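Local coordinates for Lmo0131 protein (Listeria monocytogenes, PDB 4Q6J), which is of unverified function but belongs to the EAL family, whose members generally act as cyclic-guanylate-specific phosphodiesterases built on a TIM-type barrel, at residues 174-179 and 230-235; 25-30 and 121-126. All blocks are in the same frame, centred on the assembly; numbering follows the deposited sequence.

Contact 1 of 2, residues 174-179 and 230-235; sequences IVKTDM and YFQGYY. With EDO (1,2-ethanediol), chain R; EDO (1,2-ethanediol), chain L.
Lys176 and Gln232 reach each other from backbones that do not pair: strands 174-177 and 230-231 both run parallel to strand 208-211, which separates them, and the closest CA atoms, those of Lys176 and Tyr230, are 9.3 Å apart. At that spacing only long side chains can bridge the gap, and the example shows how economically they do it. Lys176 NZ donates to Gln232 OE1 over 3.1 Å, lying in the carbonyl plane on a lone pair, with a C=O...N angle of 132°. The two side chains cross almost perpendicularly. Gln232 runs out fully extended, whereas Lys176 bends at chi3 (67°), which swings its ammonium group toward the amide. The stronger polar partner of that ammonium is Glu212, through a salt bridge. Gln232 NE2 donates to Gln25 OE1 and Glu39 OE1, and with the oxygen engaged by Lys176 the two ends of the amide are told apart and its rotation is fixed. Just beyond, Gly233 adopts a backbone conformation in which a side chain would collide with the preceding carbonyl oxygen. One ethanediol (chain L), probably from the crystallisation liquor, accepts from Tyr234 N through O1 at 2.8 Å, with an N-H...O angle of 167°. Another (chain R), probably of the same origin, donates from O2 to Tyr234 O, also at 2.8 Å, and sets C1 over the centre of the tyrosine ring, 3.5 Å above its plane. The Tyr234 hydroxyl hydrogen-bonds to the carbonyl oxygen of Asp5 in the second subunit. The C-terminal ends of the barrel strands are where TIM-type active sites usually lie, and the cluster of Lys176, Glu212, Gln232 and Glu39 is consistent with the active-site pocket of an EAL domain.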
loop_
_atom_site.group_PDB
_atom_site.type_symbol
_atom_site.label_atom_id
_atom_site.label_comp_id
_atom_site.label_asym_id
_atom_site.label_seq_id
_atom_site.Cartn_x
_atom_site.Cartn_y
_atom_site.Cartn_z
ATOM N N ILE B 174 -6.427 -21.824 12.185
ATOM C CA ILE B 174 -6.354 -22.362 10.830
ATOM C C ILE B 174 -5.690 -21.360 9.882
ATOM O O ILE B 174 -6.038 -20.181 9.841
ATOM C CB ILE B 174 -7.761 -22.737 10.292
ATOM C CG1 ILE B 174 -8.363 -23.900 11.080
ATOM C CG2 ILE B 174 -7.723 -23.060 8.814
ATOM C CD1 ILE B 174 -9.735 -23.585 11.586
ATOM N N VAL B 175 -4.700 -21.848 9.151
ATOM C CA VAL B 175 -4.049 -21.076 8.109
ATOM C C VAL B 175 -4.605 -21.494 6.763
ATOM O O VAL B 175 -4.588 -22.674 6.429
ATOM C CB VAL B 175 -2.532 -21.317 8.115
ATOM C CG1 VAL B 175 -1.903 -20.885 6.790
ATOM C CG2 VAL B 175 -1.894 -20.617 9.323
ATOM N N LYS B 176 -5.096 -20.522 6.008
ATOM C CA LYS B 176 -5.611 -20.758 4.677
ATOM C C LYS B 176 -4.639 -20.186 3.650
ATOM O O LYS B 176 -4.052 -19.110 3.838
ATOM C CB LYS B 176 -7.014 -20.160 4.541
ATOM C CG LYS B 176 -7.891 -20.578 5.707
ATOM C CD LYS B 176 -9.373 -20.422 5.450
ATOM C CE LYS B 176 -9.884 -21.384 4.387
ATOM N NZ LYS B 176 -11.123 -20.852 3.767
ATOM N N THR B 177 -4.441 -20.931 2.576
ATOM C CA THR B 177 -3.550 -20.509 1.507
ATOM C C THR B 177 -4.330 -20.337 0.230
ATOM O O THR B 177 -5.301 -21.036 -0.004
ATOM C CB THR B 177 -2.469 -21.547 1.299
ATOM O OG1 THR B 177 -3.089 -22.801 0.988
ATOM C CG2 THR B 177 -1.644 -21.683 2.572
ATOM N N ASP B 178 -3.932 -19.393 -0.600
ATOM C CA ASP B 178 -4.740 -19.145 -1.772
ATOM C C ASP B 178 -4.211 -19.931 -2.960
ATOM O O ASP B 178 -3.238 -20.685 -2.848
ATOM C CB ASP B 178 -4.948 -17.645 -2.033
ATOM C CG ASP B 178 -3.730 -16.958 -2.553
ATOM O OD1 ASP B 178 -3.521 -16.982 -3.780
ATOM O OD2 ASP B 178 -3.010 -16.355 -1.738
HETATM N N MSE B 179 -4.856 -19.791 -4.102
HETATM C CA MSE B 179 -4.679 -20.698 -5.204
HETATM C C MSE B 179 -3.258 -20.730 -5.733
HETATM O O MSE B 179 -2.802 -21.791 -6.122
HETATM C CB MSE B 179 -5.717 -20.405 -6.278
HETATM C CG MSE B 179 -5.230 -19.488 -7.374
HETATM SE SE MSE B 179 -4.562 -20.587 -8.859
HETATM C CE MSE B 179 -5.873 -19.746 -10.061
ATOM N N TYR B 230 -6.980 -29.899 5.120
ATOM C CA TYR B 230 -8.281 -29.648 4.492
ATOM C C TYR B 230 -8.103 -29.065 3.125
ATOM O O TYR B 230 -7.153 -28.333 2.887
ATOM C CB TYR B 230 -9.121 -28.655 5.289
ATOM C CG TYR B 230 -9.288 -29.028 6.743
ATOM C CD1 TYR B 230 -10.080 -30.099 7.119
ATOM C CD2 TYR B 230 -8.666 -28.297 7.742
ATOM C CE1 TYR B 230 -10.231 -30.446 8.445
ATOM C CE2 TYR B 230 -8.822 -28.625 9.077
ATOM C CZ TYR B 230 -9.605 -29.700 9.421
ATOM O OH TYR B 230 -9.759 -30.019 10.736
ATOM N N PHE B 231 -9.049 -29.369 2.243
ATOM C CA PHE B 231 -9.032 -28.877 0.871
ATOM C C PHE B 231 -10.275 -28.047 0.554
ATOM O O PHE B 231 -11.361 -28.307 1.066
ATOM C CB PHE B 231 -9.010 -30.045 -0.125
ATOM C CG PHE B 231 -7.818 -30.975 0.006
ATOM C CD1 PHE B 231 -6.541 -30.476 0.240
ATOM C CD2 PHE B 231 -7.985 -32.347 -0.111
ATOM C CE1 PHE B 231 -5.459 -31.335 0.339
ATOM C CE2 PHE B 231 -6.905 -33.192 -0.001
ATOM C CZ PHE B 231 -5.653 -32.685 0.226
ATOM N N GLN B 232 -10.110 -27.098 -0.354
ATOM C CA GLN B 232 -11.198 -26.322 -0.881
ATOM C C GLN B 232 -10.840 -25.966 -2.346
ATOM O O GLN B 232 -9.711 -25.658 -2.655
ATOM C CB GLN B 232 -11.341 -25.072 -0.009
ATOM C CG GLN B 232 -12.438 -24.154 -0.337
ATOM C CD GLN B 232 -12.470 -23.000 0.623
ATOM O OE1 GLN B 232 -11.889 -23.056 1.690
ATOM N NE2 GLN B 232 -13.146 -21.954 0.249
ATOM N N GLY B 233 -11.797 -26.050 -3.246
ATOM C CA GLY B 233 -11.538 -25.617 -4.597
ATOM C C GLY B 233 -12.485 -26.272 -5.559
ATOM O O GLY B 233 -13.261 -27.132 -5.170
ATOM N N TYR B 234 -12.384 -25.879 -6.822
ATOM C CA TYR B 234 -13.281 -26.340 -7.875
ATOM C C TYR B 234 -13.411 -27.871 -7.964
ATOM O O TYR B 234 -14.477 -28.404 -8.297
ATOM C CB TYR B 234 -12.858 -25.746 -9.237
ATOM C CG TYR B 234 -14.018 -25.567 -10.169
ATOM C CD1 TYR B 234 -14.843 -24.451 -10.074
ATOM C CD2 TYR B 234 -14.317 -26.530 -11.127
ATOM C CE1 TYR B 234 -15.922 -24.299 -10.920
ATOM C CE2 TYR B 234 -15.399 -26.381 -11.984
ATOM C CZ TYR B 234 -16.197 -25.270 -11.875
ATOM O OH TYR B 234 -17.273 -25.122 -12.735
ATOM N N TYR B 235 -12.332 -28.575 -7.650
ATOM C CA TYR B 235 -12.282 -30.033 -7.774
ATOM C C TYR B 235 -13.361 -30.716 -6.937
ATOM O O TYR B 235 -13.841 -31.820 -7.259
ATOM C CB TYR B 235 -10.898 -30.558 -7.379
ATOM C CG TYR B 235 -10.731 -32.053 -7.571
ATOM C CD1 TYR B 235 -10.595 -32.597 -8.840
ATOM C CD2 TYR B 235 -10.705 -32.922 -6.487
ATOM C CE1 TYR B 235 -10.448 -33.964 -9.025
ATOM C CE2 TYR B 235 -10.567 -34.292 -6.656
ATOM C CZ TYR B 235 -10.436 -34.811 -7.935
ATOM O OH TYR B 235 -10.293 -36.174 -8.142
HETATM C C1 EDO R . -17.326 -27.578 -9.206
HETATM O O1 EDO R . -18.544 -26.850 -9.342
HETATM C C2 EDO R . -17.560 -28.928 -9.855
HETATM O O2 EDO R . -16.421 -29.777 -9.697
HETATM C C1 EDO L . -11.090 -22.475 -7.530
HETATM O O1 EDO L . -10.586 -23.792 -7.303
HETATM C C2 EDO L . -11.687 -21.882 -6.274
HETATM O O2 EDO L . -12.841 -22.612 -5.865
#

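Contact 2 of 2, residues 25-30 and 121-126; sequences QPKVDA and CLEIEI. With EDO (1,2-ethanediol), chain N; EDO (1,2-ethanediol), chain L.
Lys27 NZ approaches the flat carboxylate of Glu123 obliquely from one side of its plane, beyond the oxygens and well off the plane, and water 1 lies on that same side. O1 of an ethanediol (chain N), probably from the crystallisation liquor, is far less displaced from the plane and donates to Glu123 OE1 over 2.6 Å. The direct link between the two residues is a salt bridge of 3.5 Å from Lys27 NZ to Glu123 OE1, long enough that shorter bridges matter beside it. In this crystal one ethanediol and one water bridge the pair. The ethanediol O1 accepts from Lys27 NZ at 2.9 Å while giving its own proton to Glu123. The water accepts from Lys27 NZ at 3.0 Å. It donates to Glu123 OE2 at 2.8 Å and also reaches Glu125 OE1, more loosely, at 3.3 Å. The side chains come from opposite directions: Glu123 is extended, with CG anti to its backbone nitrogen (chi1 168°), while Lys27 turns at chi3 (-61°) and lays its CD and CE methylenes against O2 of the same ethanediol. Ser153 OG is a further hydrogen-bonding partner of Glu123 OE2 and helps to set the carboxylate's orientation. Two residues before Lys27 on the same strand, Gln25 NE2 donates to O2 of the chain L ethanediol over 2.6 Å, at an angle of 162°. Backbone contact is absent, since even the closest CA atoms, those of Lys27 and Glu123, are 12.4 Å apart. Lys27 and Glu123 thus meet across the interior of the TIM-type barrel, beside Glu125, which is on the strand that in EAL domains probably contributes to the metal site.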
loop_
_atom_site.group_PDB
_atom_site.type_symbol
_atom_site.label_atom_id
_atom_site.label_comp_id
_atom_site.label_asym_id
_atom_site.label_seq_id
_atom_site.Cartn_x
_atom_site.Cartn_y
_atom_site.Cartn_z
ATOM N N GLN B 25 -18.761 -22.626 0.210
ATOM C CA GLN B 25 -17.871 -23.516 -0.528
ATOM C C GLN B 25 -17.367 -24.639 0.404
ATOM O O GLN B 25 -16.780 -24.357 1.449
ATOM C CB GLN B 25 -16.714 -22.747 -1.177
ATOM C CG GLN B 25 -15.942 -23.668 -2.122
ATOM C CD GLN B 25 -14.765 -23.027 -2.855
ATOM O OE1 GLN B 25 -14.057 -22.191 -2.302
ATOM N NE2 GLN B 25 -14.544 -23.443 -4.106
ATOM N N PRO B 26 -17.624 -25.934 0.053
ATOM C CA PRO B 26 -17.209 -26.993 0.980
ATOM C C PRO B 26 -15.694 -27.027 1.233
ATOM O O PRO B 26 -14.882 -26.735 0.348
ATOM C CB PRO B 26 -17.629 -28.289 0.267
ATOM C CG PRO B 26 -18.533 -27.903 -0.749
ATOM C CD PRO B 26 -18.226 -26.507 -1.157
ATOM N N LYS B 27 -15.342 -27.382 2.459
ATOM C CA LYS B 27 -13.988 -27.748 2.811
ATOM C C LYS B 27 -14.035 -29.229 3.176
ATOM O O LYS B 27 -14.921 -29.668 3.908
ATOM C CB LYS B 27 -13.484 -26.900 3.982
ATOM C CG LYS B 27 -13.178 -25.484 3.554
ATOM C CD LYS B 27 -12.862 -24.652 4.739
ATOM C CE LYS B 27 -14.037 -24.612 5.691
ATOM N NZ LYS B 27 -13.705 -23.751 6.851
ATOM N N VAL B 28 -13.067 -29.978 2.657
ATOM C CA VAL B 28 -13.050 -31.427 2.734
ATOM C C VAL B 28 -11.829 -31.863 3.536
ATOM O O VAL B 28 -10.752 -31.317 3.376
ATOM C CB VAL B 28 -12.989 -32.015 1.298
ATOM C CG1 VAL B 28 -12.588 -33.420 1.301
ATOM C CG2 VAL B 28 -14.331 -31.824 0.576
ATOM N N ASP B 29 -11.992 -32.853 4.396
ATOM C CA ASP B 29 -10.852 -33.449 5.079
ATOM C C ASP B 29 -9.905 -34.137 4.066
ATOM O O ASP B 29 -10.365 -34.890 3.226
ATOM C CB ASP B 29 -11.361 -34.446 6.125
ATOM C CG ASP B 29 -10.254 -34.977 7.026
ATOM O OD1 ASP B 29 -9.612 -35.970 6.654
ATOM O OD2 ASP B 29 -10.034 -34.405 8.114
ATOM N N ALA B 30 -8.601 -33.875 4.132
ATOM C CA ALA B 30 -7.649 -34.433 3.156
ATOM C C ALA B 30 -7.559 -35.966 3.154
ATOM O O ALA B 30 -7.297 -36.587 2.112
ATOM C CB ALA B 30 -6.256 -33.815 3.337
ATOM N N CYS B 121 -18.668 -24.421 15.959
ATOM C CA CYS B 121 -18.854 -24.593 14.529
ATOM C C CYS B 121 -18.773 -23.284 13.752
ATOM O O CYS B 121 -19.033 -23.264 12.560
ATOM C CB CYS B 121 -20.182 -25.247 14.268
ATOM S SG CYS B 121 -20.240 -26.900 14.933
ATOM N N LEU B 122 -18.448 -22.185 14.427
ATOM C CA LEU B 122 -18.178 -20.928 13.719
ATOM C C LEU B 122 -16.687 -20.711 13.645
ATOM O O LEU B 122 -15.977 -20.970 14.601
ATOM C CB LEU B 122 -18.851 -19.697 14.359
ATOM C CG LEU B 122 -18.611 -18.320 13.708
ATOM C CD1 LEU B 122 -19.551 -18.123 12.553
ATOM C CD2 LEU B 122 -18.807 -17.237 14.734
ATOM N N GLU B 123 -16.254 -20.210 12.485
ATOM C CA GLU B 123 -14.882 -19.801 12.230
ATOM C C GLU B 123 -14.884 -18.337 11.742
ATOM O O GLU B 123 -15.585 -17.996 10.804
ATOM C CB GLU B 123 -14.270 -20.728 11.179
ATOM C CG GLU B 123 -12.958 -20.260 10.619
ATOM C CD GLU B 123 -12.402 -21.265 9.585
ATOM O OE1 GLU B 123 -12.483 -22.476 9.864
ATOM O OE2 GLU B 123 -11.912 -20.864 8.504
ATOM N N ILE B 124 -14.137 -17.482 12.432
ATOM C CA ILE B 124 -13.865 -16.138 11.943
ATOM C C ILE B 124 -12.632 -16.217 11.081
ATOM O O ILE B 124 -11.574 -16.591 11.556
ATOM C CB ILE B 124 -13.594 -15.152 13.084
ATOM C CG1 ILE B 124 -14.873 -14.882 13.882
ATOM C CG2 ILE B 124 -13.001 -13.849 12.557
ATOM C CD1 ILE B 124 -14.664 -13.997 15.095
ATOM N N GLU B 125 -12.796 -15.889 9.802
ATOM C CA GLU B 125 -11.704 -15.879 8.850
ATOM C C GLU B 125 -11.260 -14.441 8.599
ATOM O O GLU B 125 -12.008 -13.626 8.071
ATOM C CB GLU B 125 -12.105 -16.549 7.542
ATOM C CG GLU B 125 -11.077 -16.294 6.475
ATOM C CD GLU B 125 -11.354 -17.006 5.178
ATOM O OE1 GLU B 125 -12.190 -17.907 5.139
ATOM O OE2 GLU B 125 -10.711 -16.665 4.169
ATOM N N ILE B 126 -10.045 -14.124 9.009
ATOM C CA ILE B 126 -9.538 -12.763 8.957
ATOM C C ILE B 126 -9.090 -12.466 7.531
ATOM O O ILE B 126 -8.278 -13.205 6.964
ATOM C CB ILE B 126 -8.360 -12.542 9.964
ATOM C CG1 ILE B 126 -8.768 -12.972 11.373
ATOM C CG2 ILE B 126 -7.861 -11.091 9.926
ATOM C CD1 ILE B 126 -7.620 -13.100 12.305
HETATM C C1 EDO N . -10.756 -25.399 8.733
HETATM O O1 EDO N . -11.211 -24.118 8.270
HETATM C C2 EDO N . -11.762 -26.490 8.410
HETATM O O2 EDO N . -11.815 -26.716 6.997
HETATM C C1 EDO L . -11.090 -22.475 -7.530
HETATM O O1 EDO L . -10.586 -23.792 -7.303
HETATM C C2 EDO L . -11.687 -21.882 -6.274
HETATM O O2 EDO L . -12.841 -22.612 -5.865
HETATM O O HOH W 1 -12.881 -21.049 5.852
#

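Overall arrangement
Contacts 1 and 2 have centres 9 Å apart and lie on one curled sheet, that of the EAL-domain barrel. Along the chain they follow in series, contact 2 closing before contact 1 opens. Strands 20-29 and 230-231 are antiparallel neighbours, so the early strand and the last one meet where the ring of strands closes; Phe231 N lies 2.8 Å from Val28 O there. Gln232 NE2 and Gln25 OE1 join the contacts by a probable hydrogen bond of 2.7 Å. The other two segments, 121-126 and 174-179, sit on parallel strands with strand 151-154 between them. Both contacts face the barrel interior, consistent with the family's active-site side, though only additives are seen bound here.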